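Local coordinates for Afp1 (Serratia entomophila, PDB 6RBN), which probably builds the inner tube of the anti-feeding prophage, a contractile injection system, with many copies assembling inside the extended sheath, at residues A[12-17]-A[106-111]; A[78-83]-A[135-140]; A[19-24]-A[64-69]; A[31-36]-A[94-99]. All blocks are in the same frame, centred on the assembly; numbering follows the deposited sequence.

Interaction 1 of 4, residues A[12-17]-A[106-111]; sequences YPIPTY and VLVSWN
Ile-14 meets Leu-107 through two of its methyl groups at once, and this two-point contact is the closely packed part of an otherwise slender junction. CD1 of Ile-14 lies 3.8 Å from CB of Leu-107, close to the root of that side chain, while CG2 of Ile-14 comes to 3.8 Å from CD1 of Leu-107. The two side chains cross obliquely: CG2 meets the end of the leucine, while CD1 of Ile-14 lies nearest its base and still comes within 4.1 Å of CD1 of Leu-107. The first torsion of Ile-14 (chi1 -56°) allows this: CG1 stands opposite the carbonyl carbon and CG2 opposite the backbone N, which spreads the two branches over Leu-107. Segment 12-17 has no regular secondary structure; it leads from helix 8-11 into strand 19-23, and in this tail-tube fold of the gp19 type it packs beside the corner that the chain turns at Val-108, between strands 106-107 and 109-121. Leu-107 lies just before the corner and presents its side chain to the loop. The looser side is formed by Val-108, which offers one methyl, CG2, at 4.1 Å from CD1 of Ile-14. Leu-107 keeps part of its surface exposed, whereas Ile-14 and Val-108 are buried, so burial is uneven across the patch. Leu-98 of strand 92-99 also packs on Ile-14. The loop faces other copies of the protein: the backbone of Ile-14 is hydrogen-bonded to a second subunit, whose Phe-71 packs against Pro-13.

Interaction 2 of 4, residues A[78-83]-A[135-140]; sequences YEWINA and QQITLM
Trp-80 and Leu-139 make the main touch between the short helix 78-81 and strand 134-140. The far corner of the indole does the touching: CH2 of Trp-80 lies 3.6 Å from CD2 of Leu-139, and CZ3 of the same ring 3.7 Å from that methyl. The methyl approaches the ring at a slant, and the two side chains run at about a right angle to each other. Further back along the six-membered ring, CE3 of Trp-80 is 4.4 Å from CD1 of Ile-137, a longer contact, also oblique to the ring. Both aliphatic residues sit on the same strand, two positions apart, and both are buried. Their routes to the ring differ: Ile-137 starts out toward the helix, whereas the first bond of Leu-139 points along the gap, and its branched end draws nearer.

Behind this shell, the indole is placed by its first torsion, which sets CG opposite the backbone N (chi1 -179°), and by the hydrogen bond from NE1 to the carbonyl O of Glu-90. Lys-92 adds a cation-pi contact and Pro-117 packs on Trp-80. The helix itself is weakly bonded, with N of Asn-82 donating to O of Tyr-78 at 2.8 Å. On the other side, strand 134-140 is held between strands 63-69 and 109-121 of the curled antiparallel sheet, consistent with the barrel of tail-tube proteins of the gp19 family. Two aliphatic ends thus meet one aromatic ring without a polar bond between the segments, so their contact rests on hydrophobic burial, while the one polar atom of the indole is satisfied by a backbone carbonyl.

Interaction 3 of 4, residues A[19-24]-A[64-69]; sequences FIVTLG and ITLSKG
Leu-66 of strand 63-69 reaches across the inside of the curled sheet to Val-21 and Leu-23 of strand 19-23, and every contact between the two segments is apolar. A single methyl of Leu-66 serves both partners: CD1 of Leu-66 lies 4.1 Å from CD1 of Leu-23 and 4.5 Å from CG1 of Val-21. The two leucines slide past each other in opposite directions and touch by these end methyls. With CG of Leu-23 opposite its backbone N (chi1 -170°), that leucine reaches toward strand 63-69 and presents CD1 to Leu-66. Within segment 19-24, the other methyl of Val-21, CG2, sits at the edge of the Phe-19 ring, in its plane.

Backbone bonding belongs to other strand pairs. Strand 19-23 is bonded to strand 92-99, and strand 63-69 lies between strands 32-34 and 134-140. The nearest CA atoms, those of Val-21 and Leu-66, are 9.4 Å apart, too far for backbone pairing, so the strands face each other across the interior. Ala-33, Ile-137 and Leu-139 also pack on Leu-66. Between these two segments the contact rests on dispersion and burial, with no hydrogen bond; their relative placement is set through the strands that pair with each.

Interaction 4 of 4, residues A[31-36]-A[94-99]; sequences TSASGL and IMISLT
Two walls of the curled sheet of this tail-tube fold face each other where Ala-33 and Leu-36 close over Ile-96, strand 32-34 lying opposite strand 92-99. One methyl carries the contact. CD1 of Ile-96 lies 3.8 Å from CB of Ala-33 and 3.7 Å from CD2 of Leu-36, and CD1 of Leu-36 is 3.9 Å from CD1 of Ile-96, so the isoleucine tip is received by a small residue and by the forked end of a larger one. Ile-96 arrives as an extended arm: CG1 stands opposite its carbonyl carbon (chi1 -62°), and the second torsion stretches the chain on, carrying CD1 to the far wall. The CA atoms of Ala-33 and Ile-96 are 8.2 Å apart, consistent with the short side chain of Ala-33. Leu-36 lies past the end of strand 32-34, after Gly-35, where the chain bends round and brings both leucine methyls to the same point. All three residues are buried, and no hydrogen bond joins the two segments. Within strand 92-99 a polar contact lies nearer the end: OG1 of Thr-99 donates to O of Ser-97 at 2.6 Å, from well above the carbonyl plane, 50° out of it.

Strand 92-99 is flanked by strands 19-23 and 109-121, and strand 32-34 pairs with strand 63-69, whose Leu-66 packs on Ala-33. Strand 32-34 also pairs antiparallel with a strand of a second subunit, whose Phe-125 packs on both Ala-33 and Ile-96, so the sheet continues across the interface.

Interactions 3 and 4 form the middle of the core, their centres about 6 Å apart, and they share strand pairings: Thr-22 N to Met-95 O and Ser-67 O to Thr-31 N. Interaction 1 lies about 9 Å, centre to centre, from interaction 4, joined by probable backbone bonds between Leu-98 and both Leu-107 and Val-108. Interaction 2 is joined to interaction 3 through strands 63-69 and 134-140, with Leu-139 N meeting Ile-64 O at 2.7 Å. Interactions 1 and 2 sit on opposite sides of the chain's centre, about 25 Å apart between centres, with no touch between them; both reach the same curled sheet, and interactions 3 and 4 lie between.

Interaction 1 of 4, residues A[12-17]-A[106-111]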
loop_
_atom_site.group_PDB
_atom_site.type_symbol
_atom_site.label_atom_id
_atom_site.label_comp_id
_atom_site.label_asym_id
_atom_site.label_seq_id
_atom_site.Cartn_x
_atom_site.Cartn_y
_atom_site.Cartn_z
ATOM N N TYR A 12 35.359 17.633 -18.752
ATOM C CA TYR A 12 34.380 16.553 -18.664
ATOM C C TYR A 12 34.085 15.978 -20.047
ATOM O O TYR A 12 34.218 16.696 -21.044
ATOM C CB TYR A 12 33.057 17.003 -18.016
ATOM C CG TYR A 12 33.083 17.170 -16.508
ATOM C CD1 TYR A 12 34.265 17.081 -15.792
ATOM C CD2 TYR A 12 31.901 17.291 -15.795
ATOM C CE1 TYR A 12 34.279 17.204 -14.421
ATOM C CE2 TYR A 12 31.904 17.404 -14.424
ATOM C CZ TYR A 12 33.095 17.358 -13.743
ATOM O OH TYR A 12 33.100 17.469 -12.375
ATOM N N PRO A 13 33.700 14.701 -20.147
ATOM C CA PRO A 13 33.402 14.119 -21.461
ATOM C C PRO A 13 32.156 14.723 -22.086
ATOM O O PRO A 13 31.325 15.354 -21.434
ATOM C CB PRO A 13 33.198 12.636 -21.154
ATOM C CG PRO A 13 33.864 12.409 -19.884
ATOM C CD PRO A 13 33.711 13.661 -19.105
ATOM N N ILE A 14 32.035 14.516 -23.387
ATOM C CA ILE A 14 30.999 15.134 -24.209
ATOM C C ILE A 14 29.899 14.106 -24.442
ATOM O O ILE A 14 30.204 12.968 -24.808
ATOM C CB ILE A 14 31.568 15.633 -25.548
ATOM C CG1 ILE A 14 32.717 16.603 -25.294
ATOM C CG2 ILE A 14 30.496 16.332 -26.349
ATOM C CD1 ILE A 14 33.527 16.901 -26.513
ATOM N N PRO A 15 28.634 14.448 -24.223
ATOM C CA PRO A 15 27.552 13.508 -24.529
ATOM C C PRO A 15 27.250 13.434 -26.018
ATOM O O PRO A 15 27.782 14.198 -26.825
ATOM C CB PRO A 15 26.366 14.076 -23.750
ATOM C CG PRO A 15 26.657 15.518 -23.640
ATOM C CD PRO A 15 28.138 15.638 -23.513
ATOM N N THR A 16 26.371 12.499 -26.378
ATOM C CA THR A 16 26.093 12.170 -27.770
ATOM C C THR A 16 24.867 12.866 -28.339
ATOM O O THR A 16 24.706 12.884 -29.561
ATOM C CB THR A 16 25.881 10.665 -27.943
ATOM O OG1 THR A 16 24.772 10.246 -27.139
ATOM C CG2 THR A 16 27.092 9.896 -27.542
ATOM N N TYR A 17 23.991 13.418 -27.509
ATOM C CA TYR A 17 22.669 13.807 -27.974
ATOM C C TYR A 17 22.637 15.154 -28.680
ATOM O O TYR A 17 21.560 15.587 -29.096
ATOM C CB TYR A 17 21.669 13.800 -26.809
ATOM C CG TYR A 17 21.958 14.760 -25.676
ATOM C CD1 TYR A 17 22.715 14.364 -24.586
ATOM C CD2 TYR A 17 21.446 16.052 -25.680
ATOM C CE1 TYR A 17 22.969 15.231 -23.546
ATOM C CE2 TYR A 17 21.702 16.923 -24.651
ATOM C CZ TYR A 17 22.462 16.505 -23.589
ATOM O OH TYR A 17 22.714 17.373 -22.558
ATOM N N VAL A 106 31.553 24.298 -31.759
ATOM C CA VAL A 106 31.805 22.929 -32.189
ATOM C C VAL A 106 32.887 22.351 -31.296
ATOM O O VAL A 106 33.962 22.942 -31.151
ATOM C CB VAL A 106 32.215 22.878 -33.669
ATOM C CG1 VAL A 106 32.716 21.502 -34.036
ATOM C CG2 VAL A 106 31.037 23.239 -34.540
ATOM N N LEU A 107 32.607 21.201 -30.688
ATOM C CA LEU A 107 33.528 20.621 -29.719
ATOM C C LEU A 107 34.490 19.640 -30.384
ATOM O O LEU A 107 35.706 19.845 -30.369
ATOM C CB LEU A 107 32.729 19.933 -28.611
ATOM C CG LEU A 107 31.776 20.854 -27.853
ATOM C CD1 LEU A 107 30.913 20.059 -26.899
ATOM C CD2 LEU A 107 32.542 21.935 -27.118
ATOM N N VAL A 108 33.953 18.566 -30.959
ATOM C CA VAL A 108 34.704 17.580 -31.731
ATOM C C VAL A 108 33.849 17.230 -32.937
ATOM O O VAL A 108 32.665 16.923 -32.786
ATOM C CB VAL A 108 35.024 16.304 -30.918
ATOM C CG1 VAL A 108 35.646 15.242 -31.798
ATOM C CG2 VAL A 108 35.964 16.588 -29.760
ATOM N N SER A 109 34.430 17.283 -34.133
ATOM C CA SER A 109 33.675 16.959 -35.330
ATOM C C SER A 109 34.324 15.813 -36.089
ATOM O O SER A 109 35.524 15.562 -35.982
ATOM C CB SER A 109 33.529 18.176 -36.245
ATOM O OG SER A 109 34.765 18.567 -36.783
ATOM N N TRP A 110 33.492 15.115 -36.857
ATOM C CA TRP A 110 33.889 13.989 -37.694
ATOM C C TRP A 110 33.659 14.364 -39.148
ATOM O O TRP A 110 32.542 14.721 -39.527
ATOM C CB TRP A 110 33.083 12.740 -37.340
ATOM C CG TRP A 110 33.525 12.033 -36.111
ATOM C CD1 TRP A 110 34.295 10.919 -36.051
ATOM C CD2 TRP A 110 33.256 12.407 -34.758
ATOM N NE1 TRP A 110 34.512 10.560 -34.748
ATOM C CE2 TRP A 110 33.884 11.461 -33.932
ATOM C CE3 TRP A 110 32.538 13.445 -34.163
ATOM C CZ2 TRP A 110 33.819 11.523 -32.547
ATOM C CZ3 TRP A 110 32.474 13.505 -32.793
ATOM C CH2 TRP A 110 33.111 12.550 -31.996
ATOM N N ASN A 111 34.708 14.281 -39.956
ATOM C CA ASN A 111 34.633 14.636 -41.364
ATOM C C ASN A 111 34.557 13.383 -42.222
ATOM O O ASN A 111 35.228 12.387 -41.950
ATOM C CB ASN A 111 35.839 15.473 -41.782
ATOM C CG ASN A 111 35.905 16.786 -41.055
ATOM O OD1 ASN A 111 36.834 17.042 -40.298
ATOM N ND2 ASN A 111 34.910 17.629 -41.275
#

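Interaction 2 of 4, residues A[78-83]-A[135-140]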
loop_
_atom_site.group_PDB
_atom_site.type_symbol
_atom_site.label_atom_id
_atom_site.label_comp_id
_atom_site.label_asym_id
_atom_site.label_seq_id
_atom_site.Cartn_x
_atom_site.Cartn_y
_atom_site.Cartn_z
ATOM N N TYR A 78 15.615 12.012 -50.859
ATOM C CA TYR A 78 15.101 11.240 -51.981
ATOM C C TYR A 78 15.631 11.743 -53.313
ATOM O O TYR A 78 15.975 10.935 -54.177
ATOM C CB TYR A 78 13.578 11.254 -51.984
ATOM C CG TYR A 78 12.975 10.564 -53.178
ATOM C CD1 TYR A 78 13.027 9.188 -53.305
ATOM C CD2 TYR A 78 12.341 11.293 -54.172
ATOM C CE1 TYR A 78 12.476 8.554 -54.394
ATOM C CE2 TYR A 78 11.787 10.669 -55.263
ATOM C CZ TYR A 78 11.857 9.302 -55.366
ATOM O OH TYR A 78 11.303 8.681 -56.455
ATOM N N GLU A 79 15.718 13.063 -53.514
ATOM C CA GLU A 79 16.227 13.545 -54.795
ATOM C C GLU A 79 17.728 13.365 -54.949
ATOM O O GLU A 79 18.248 13.597 -56.043
ATOM C CB GLU A 79 15.894 15.017 -55.047
ATOM C CG GLU A 79 14.427 15.304 -55.277
ATOM C CD GLU A 79 13.764 15.926 -54.082
ATOM O OE1 GLU A 79 14.498 16.364 -53.172
ATOM O OE2 GLU A 79 12.519 15.977 -54.048
ATOM N N TRP A 80 18.432 12.966 -53.895
ATOM C CA TRP A 80 19.849 12.663 -53.985
ATOM C C TRP A 80 20.111 11.187 -54.241
ATOM O O TRP A 80 21.170 10.843 -54.776
ATOM C CB TRP A 80 20.542 13.153 -52.711
ATOM C CG TRP A 80 22.011 12.943 -52.639
ATOM C CD1 TRP A 80 22.922 13.177 -53.621
ATOM C CD2 TRP A 80 22.761 12.599 -51.474
ATOM N NE1 TRP A 80 24.188 12.921 -53.163
ATOM C CE2 TRP A 80 24.116 12.576 -51.841
ATOM C CE3 TRP A 80 22.413 12.282 -50.160
ATOM C CZ2 TRP A 80 25.122 12.247 -50.943
ATOM C CZ3 TRP A 80 23.412 11.956 -49.273
ATOM C CH2 TRP A 80 24.751 11.939 -49.668
ATOM N N ILE A 81 19.160 10.314 -53.915
ATOM C CA ILE A 81 19.261 8.903 -54.268
ATOM C C ILE A 81 18.473 8.578 -55.536
ATOM O O ILE A 81 18.680 7.509 -56.130
ATOM C CB ILE A 81 18.808 8.017 -53.081
ATOM C CG1 ILE A 81 19.385 6.603 -53.180
ATOM C CG2 ILE A 81 17.297 7.961 -52.993
ATOM C CD1 ILE A 81 19.230 5.797 -51.944
ATOM N N ASN A 82 17.600 9.474 -55.992
ATOM C CA ASN A 82 16.893 9.234 -57.242
ATOM C C ASN A 82 17.712 9.644 -58.454
ATOM O O ASN A 82 17.432 9.175 -59.561
ATOM C CB ASN A 82 15.563 9.988 -57.260
ATOM C CG ASN A 82 14.515 9.327 -58.140
ATOM O OD1 ASN A 82 13.351 9.717 -58.115
ATOM N ND2 ASN A 82 14.906 8.301 -58.883
ATOM N N ALA A 83 18.708 10.504 -58.275
ATOM C CA ALA A 83 19.494 11.034 -59.387
ATOM C C ALA A 83 20.746 10.191 -59.621
ATOM O O ALA A 83 21.873 10.677 -59.596
ATOM C CB ALA A 83 19.847 12.492 -59.126
ATOM N N GLN A 135 12.823 7.786 -42.104
ATOM C CA GLN A 135 13.672 7.256 -43.154
ATOM C C GLN A 135 15.070 7.005 -42.616
ATOM O O GLN A 135 15.522 7.669 -41.685
ATOM C CB GLN A 135 13.738 8.222 -44.326
ATOM C CG GLN A 135 12.465 8.312 -45.114
ATOM C CD GLN A 135 12.529 9.381 -46.168
ATOM O OE1 GLN A 135 13.484 10.154 -46.223
ATOM N NE2 GLN A 135 11.519 9.430 -47.025
ATOM N N GLN A 136 15.759 6.045 -43.220
ATOM C CA GLN A 136 17.079 5.618 -42.771
ATOM C C GLN A 136 17.953 5.394 -43.997
ATOM O O GLN A 136 17.756 4.426 -44.735
ATOM C CB GLN A 136 16.962 4.367 -41.902
ATOM C CG GLN A 136 18.251 3.780 -41.364
ATOM C CD GLN A 136 18.737 2.608 -42.197
ATOM O OE1 GLN A 136 17.944 1.919 -42.833
ATOM N NE2 GLN A 136 20.031 2.358 -42.172
ATOM N N ILE A 137 18.909 6.293 -44.213
ATOM C CA ILE A 137 19.764 6.291 -45.393
ATOM C C ILE A 137 21.144 5.776 -45.008
ATOM O O ILE A 137 21.656 6.082 -43.924
ATOM C CB ILE A 137 19.816 7.700 -46.035
ATOM C CG1 ILE A 137 20.606 7.709 -47.342
ATOM C CG2 ILE A 137 20.327 8.767 -45.077
ATOM C CD1 ILE A 137 20.381 8.948 -48.163
ATOM N N THR A 138 21.722 4.937 -45.863
ATOM C CA THR A 138 23.086 4.471 -45.682
ATOM C C THR A 138 23.970 5.063 -46.768
ATOM O O THR A 138 23.551 5.222 -47.915
ATOM C CB THR A 138 23.206 2.952 -45.717
ATOM O OG1 THR A 138 22.791 2.470 -46.997
ATOM C CG2 THR A 138 22.350 2.324 -44.648
ATOM N N LEU A 139 25.199 5.375 -46.390
ATOM C CA LEU A 139 26.125 6.086 -47.250
ATOM C C LEU A 139 27.401 5.276 -47.390
ATOM O O LEU A 139 27.819 4.580 -46.463
ATOM C CB LEU A 139 26.447 7.462 -46.679
ATOM C CG LEU A 139 25.277 8.421 -46.472
ATOM C CD1 LEU A 139 25.760 9.635 -45.731
ATOM C CD2 LEU A 139 24.664 8.825 -47.778
ATOM N N MET A 140 28.012 5.368 -48.563
ATOM C CA MET A 140 29.312 4.772 -48.828
ATOM C C MET A 140 30.334 5.886 -48.962
ATOM O O MET A 140 30.159 6.798 -49.773
ATOM C CB MET A 140 29.279 3.926 -50.098
ATOM C CG MET A 140 30.597 3.255 -50.444
ATOM S SD MET A 140 31.081 1.940 -49.320
ATOM C CE MET A 140 29.959 0.651 -49.845
#

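Interaction 3 of 4, residues A[19-24]-A[64-69]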
loop_
_atom_site.group_PDB
_atom_site.type_symbol
_atom_site.label_atom_id
_atom_site.label_comp_id
_atom_site.label_asym_id
_atom_site.label_seq_id
_atom_site.Cartn_x
_atom_site.Cartn_y
_atom_site.Cartn_z
ATOM N N PHE A 19 24.271 17.132 -31.869
ATOM C CA PHE A 19 25.110 17.015 -33.046
ATOM C C PHE A 19 24.433 17.701 -34.217
ATOM O O PHE A 19 23.216 17.622 -34.382
ATOM C CB PHE A 19 25.425 15.543 -33.371
ATOM C CG PHE A 19 24.219 14.706 -33.698
ATOM C CD1 PHE A 19 23.492 14.093 -32.693
ATOM C CD2 PHE A 19 23.844 14.487 -35.013
ATOM C CE1 PHE A 19 22.398 13.323 -32.991
ATOM C CE2 PHE A 19 22.752 13.715 -35.313
ATOM C CZ PHE A 19 22.031 13.132 -34.301
ATOM N N ILE A 20 25.232 18.377 -35.032
ATOM C CA ILE A 20 24.747 18.946 -36.278
ATOM C C ILE A 20 25.389 18.186 -37.428
ATOM O O ILE A 20 26.517 17.698 -37.324
ATOM C CB ILE A 20 25.021 20.463 -36.382
ATOM C CG1 ILE A 20 26.510 20.768 -36.263
ATOM C CG2 ILE A 20 24.247 21.210 -35.319
ATOM C CD1 ILE A 20 26.855 22.192 -36.576
ATOM N N VAL A 21 24.642 18.051 -38.517
ATOM C CA VAL A 21 25.082 17.301 -39.685
ATOM C C VAL A 21 25.054 18.250 -40.871
ATOM O O VAL A 21 23.978 18.598 -41.373
ATOM C CB VAL A 21 24.213 16.065 -39.944
ATOM C CG1 VAL A 21 24.655 15.367 -41.212
ATOM C CG2 VAL A 21 24.282 15.105 -38.777
ATOM N N THR A 22 26.228 18.687 -41.307
ATOM C CA THR A 22 26.359 19.491 -42.515
ATOM C C THR A 22 26.541 18.538 -43.687
ATOM O O THR A 22 27.591 17.906 -43.825
ATOM C CB THR A 22 27.531 20.460 -42.404
ATOM O OG1 THR A 22 27.332 21.321 -41.278
ATOM C CG2 THR A 22 27.629 21.301 -43.653
ATOM N N LEU A 23 25.523 18.435 -44.526
ATOM C CA LEU A 23 25.463 17.441 -45.592
ATOM C C LEU A 23 25.711 18.166 -46.911
ATOM O O LEU A 23 24.792 18.699 -47.530
ATOM C CB LEU A 23 24.119 16.716 -45.552
ATOM C CG LEU A 23 23.883 15.473 -46.403
ATOM C CD1 LEU A 23 23.057 14.492 -45.615
ATOM C CD2 LEU A 23 23.173 15.816 -47.688
ATOM N N GLY A 24 26.971 18.190 -47.331
ATOM C CA GLY A 24 27.343 18.895 -48.537
ATOM C C GLY A 24 27.560 20.369 -48.280
ATOM O O GLY A 24 28.602 20.771 -47.759
ATOM N N ILE A 64 28.082 4.403 -43.384
ATOM C CA ILE A 64 27.560 5.410 -42.472
ATOM C C ILE A 64 26.045 5.414 -42.565
ATOM O O ILE A 64 25.485 5.447 -43.664
ATOM C CB ILE A 64 28.154 6.787 -42.805
ATOM C CG1 ILE A 64 29.662 6.729 -42.608
ATOM C CG2 ILE A 64 27.543 7.878 -41.954
ATOM C CD1 ILE A 64 30.378 7.867 -43.206
ATOM N N THR A 65 25.383 5.376 -41.412
ATOM C CA THR A 65 23.932 5.334 -41.326
ATOM C C THR A 65 23.422 6.639 -40.740
ATOM O O THR A 65 23.782 7.000 -39.617
ATOM C CB THR A 65 23.477 4.155 -40.467
ATOM O OG1 THR A 65 23.823 2.924 -41.112
ATOM C CG2 THR A 65 21.988 4.217 -40.221
ATOM N N LEU A 66 22.588 7.342 -41.500
ATOM C CA LEU A 66 21.894 8.535 -41.039
ATOM C C LEU A 66 20.399 8.263 -41.072
ATOM O O LEU A 66 19.909 7.584 -41.978
ATOM C CB LEU A 66 22.218 9.743 -41.917
ATOM C CG LEU A 66 23.651 10.262 -41.966
ATOM C CD1 LEU A 66 23.766 11.367 -42.990
ATOM C CD2 LEU A 66 24.074 10.762 -40.616
ATOM N N SER A 67 19.668 8.781 -40.091
ATOM C CA SER A 67 18.227 8.579 -40.066
ATOM C C SER A 67 17.530 9.831 -39.563
ATOM O O SER A 67 17.939 10.408 -38.553
ATOM C CB SER A 67 17.847 7.379 -39.197
ATOM O OG SER A 67 18.121 7.633 -37.839
ATOM N N LYS A 68 16.481 10.244 -40.269
ATOM C CA LYS A 68 15.681 11.395 -39.888
ATOM C C LYS A 68 14.217 11.089 -40.159
ATOM O O LYS A 68 13.874 10.053 -40.730
ATOM C CB LYS A 68 16.104 12.656 -40.641
ATOM C CG LYS A 68 15.823 12.607 -42.122
ATOM C CD LYS A 68 16.191 13.916 -42.769
ATOM C CE LYS A 68 15.212 14.987 -42.339
ATOM N NZ LYS A 68 15.436 16.277 -43.025
ATOM N N GLY A 69 13.350 12.014 -39.760
ATOM C CA GLY A 69 11.926 11.826 -39.918
ATOM C C GLY A 69 11.410 12.302 -41.259
ATOM O O GLY A 69 12.102 12.967 -42.023
#

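Interaction 4 of 4, residues A[31-36]-A[94-99]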
loop_
_atom_site.group_PDB
_atom_site.type_symbol
_atom_site.label_atom_id
_atom_site.label_comp_id
_atom_site.label_asym_id
_atom_site.label_seq_id
_atom_site.Cartn_x
_atom_site.Cartn_y
_atom_site.Cartn_z
ATOM N N THR A 31 18.287 12.393 -36.649
ATOM C CA THR A 31 18.042 11.803 -35.342
ATOM C C THR A 31 19.215 10.948 -34.885
ATOM O O THR A 31 19.654 11.049 -33.737
ATOM C CB THR A 31 16.771 10.958 -35.384
ATOM O OG1 THR A 31 15.691 11.768 -35.845
ATOM C CG2 THR A 31 16.429 10.434 -34.006
ATOM N N SER A 32 19.726 10.104 -35.773
ATOM C CA SER A 32 20.821 9.206 -35.455
ATOM C C SER A 32 21.931 9.367 -36.481
ATOM O O SER A 32 21.714 9.862 -37.587
ATOM C CB SER A 32 20.361 7.748 -35.414
ATOM O OG SER A 32 19.407 7.543 -34.391
ATOM N N ALA A 33 23.124 8.935 -36.087
ATOM C CA ALA A 33 24.291 8.947 -36.964
ATOM C C ALA A 33 25.266 7.916 -36.420
ATOM O O ALA A 33 25.821 8.111 -35.337
ATOM C CB ALA A 33 24.924 10.328 -37.012
ATOM N N SER A 34 25.471 6.829 -37.152
ATOM C CA SER A 34 26.325 5.750 -36.686
ATOM C C SER A 34 27.204 5.244 -37.819
ATOM O O SER A 34 26.957 5.515 -38.995
ATOM C CB SER A 34 25.497 4.595 -36.113
ATOM O OG SER A 34 24.716 3.985 -37.122
ATOM N N GLY A 35 28.243 4.509 -37.443
ATOM C CA GLY A 35 29.099 3.852 -38.407
ATOM C C GLY A 35 30.276 4.656 -38.895
ATOM O O GLY A 35 30.772 4.392 -39.994
ATOM N N LEU A 36 30.750 5.624 -38.120
ATOM C CA LEU A 36 31.842 6.488 -38.561
ATOM C C LEU A 36 33.168 5.951 -38.029
ATOM O O LEU A 36 33.919 6.626 -37.331
ATOM C CB LEU A 36 31.594 7.927 -38.120
ATOM C CG LEU A 36 30.595 8.755 -38.940
ATOM C CD1 LEU A 36 29.144 8.503 -38.566
ATOM C CD2 LEU A 36 30.910 10.216 -38.848
ATOM N N ILE A 94 30.354 14.967 -45.675
ATOM C CA ILE A 94 29.509 15.030 -44.489
ATOM C C ILE A 94 30.360 15.481 -43.312
ATOM O O ILE A 94 31.492 15.017 -43.141
ATOM C CB ILE A 94 28.865 13.660 -44.199
ATOM C CG1 ILE A 94 28.264 13.056 -45.464
ATOM C CG2 ILE A 94 27.794 13.775 -43.135
ATOM C CD1 ILE A 94 27.186 13.870 -46.085
ATOM N N MET A 95 29.821 16.382 -42.497
ATOM C CA MET A 95 30.451 16.767 -41.243
ATOM C C MET A 95 29.456 16.563 -40.115
ATOM O O MET A 95 28.359 17.122 -40.151
ATOM C CB MET A 95 30.898 18.223 -41.258
ATOM C CG MET A 95 31.725 18.598 -40.052
ATOM S SD MET A 95 32.002 20.365 -39.973
ATOM C CE MET A 95 32.948 20.577 -41.459
ATOM N N ILE A 96 29.836 15.776 -39.115
ATOM C CA ILE A 96 29.010 15.550 -37.936
ATOM C C ILE A 96 29.772 16.107 -36.744
ATOM O O ILE A 96 30.820 15.573 -36.366
ATOM C CB ILE A 96 28.670 14.070 -37.742
ATOM C CG1 ILE A 96 27.864 13.562 -38.932
ATOM C CG2 ILE A 96 27.884 13.875 -36.472
ATOM C CD1 ILE A 96 27.667 12.079 -38.943
ATOM N N SER A 97 29.247 17.172 -36.150
ATOM C CA SER A 97 29.951 17.948 -35.140
ATOM C C SER A 97 29.239 17.828 -33.802
ATOM O O SER A 97 28.062 18.175 -33.700
ATOM C CB SER A 97 30.010 19.423 -35.542
ATOM O OG SER A 97 30.641 19.603 -36.792
ATOM N N LEU A 98 29.952 17.365 -32.776
ATOM C CA LEU A 98 29.446 17.486 -31.413
ATOM C C LEU A 98 29.435 18.954 -31.018
ATOM O O LEU A 98 30.454 19.642 -31.127
ATOM C CB LEU A 98 30.282 16.667 -30.437
ATOM C CG LEU A 98 30.080 15.157 -30.510
ATOM C CD1 LEU A 98 31.033 14.453 -29.581
ATOM C CD2 LEU A 98 28.658 14.833 -30.142
ATOM N N THR A 99 28.287 19.431 -30.562
ATOM C CA THR A 99 27.999 20.851 -30.554
ATOM C C THR A 99 27.654 21.286 -29.132
ATOM O O THR A 99 27.298 20.471 -28.278
ATOM C CB THR A 99 26.848 21.141 -31.540
ATOM O OG1 THR A 99 27.076 20.391 -32.735
ATOM C CG2 THR A 99 26.808 22.592 -31.977
#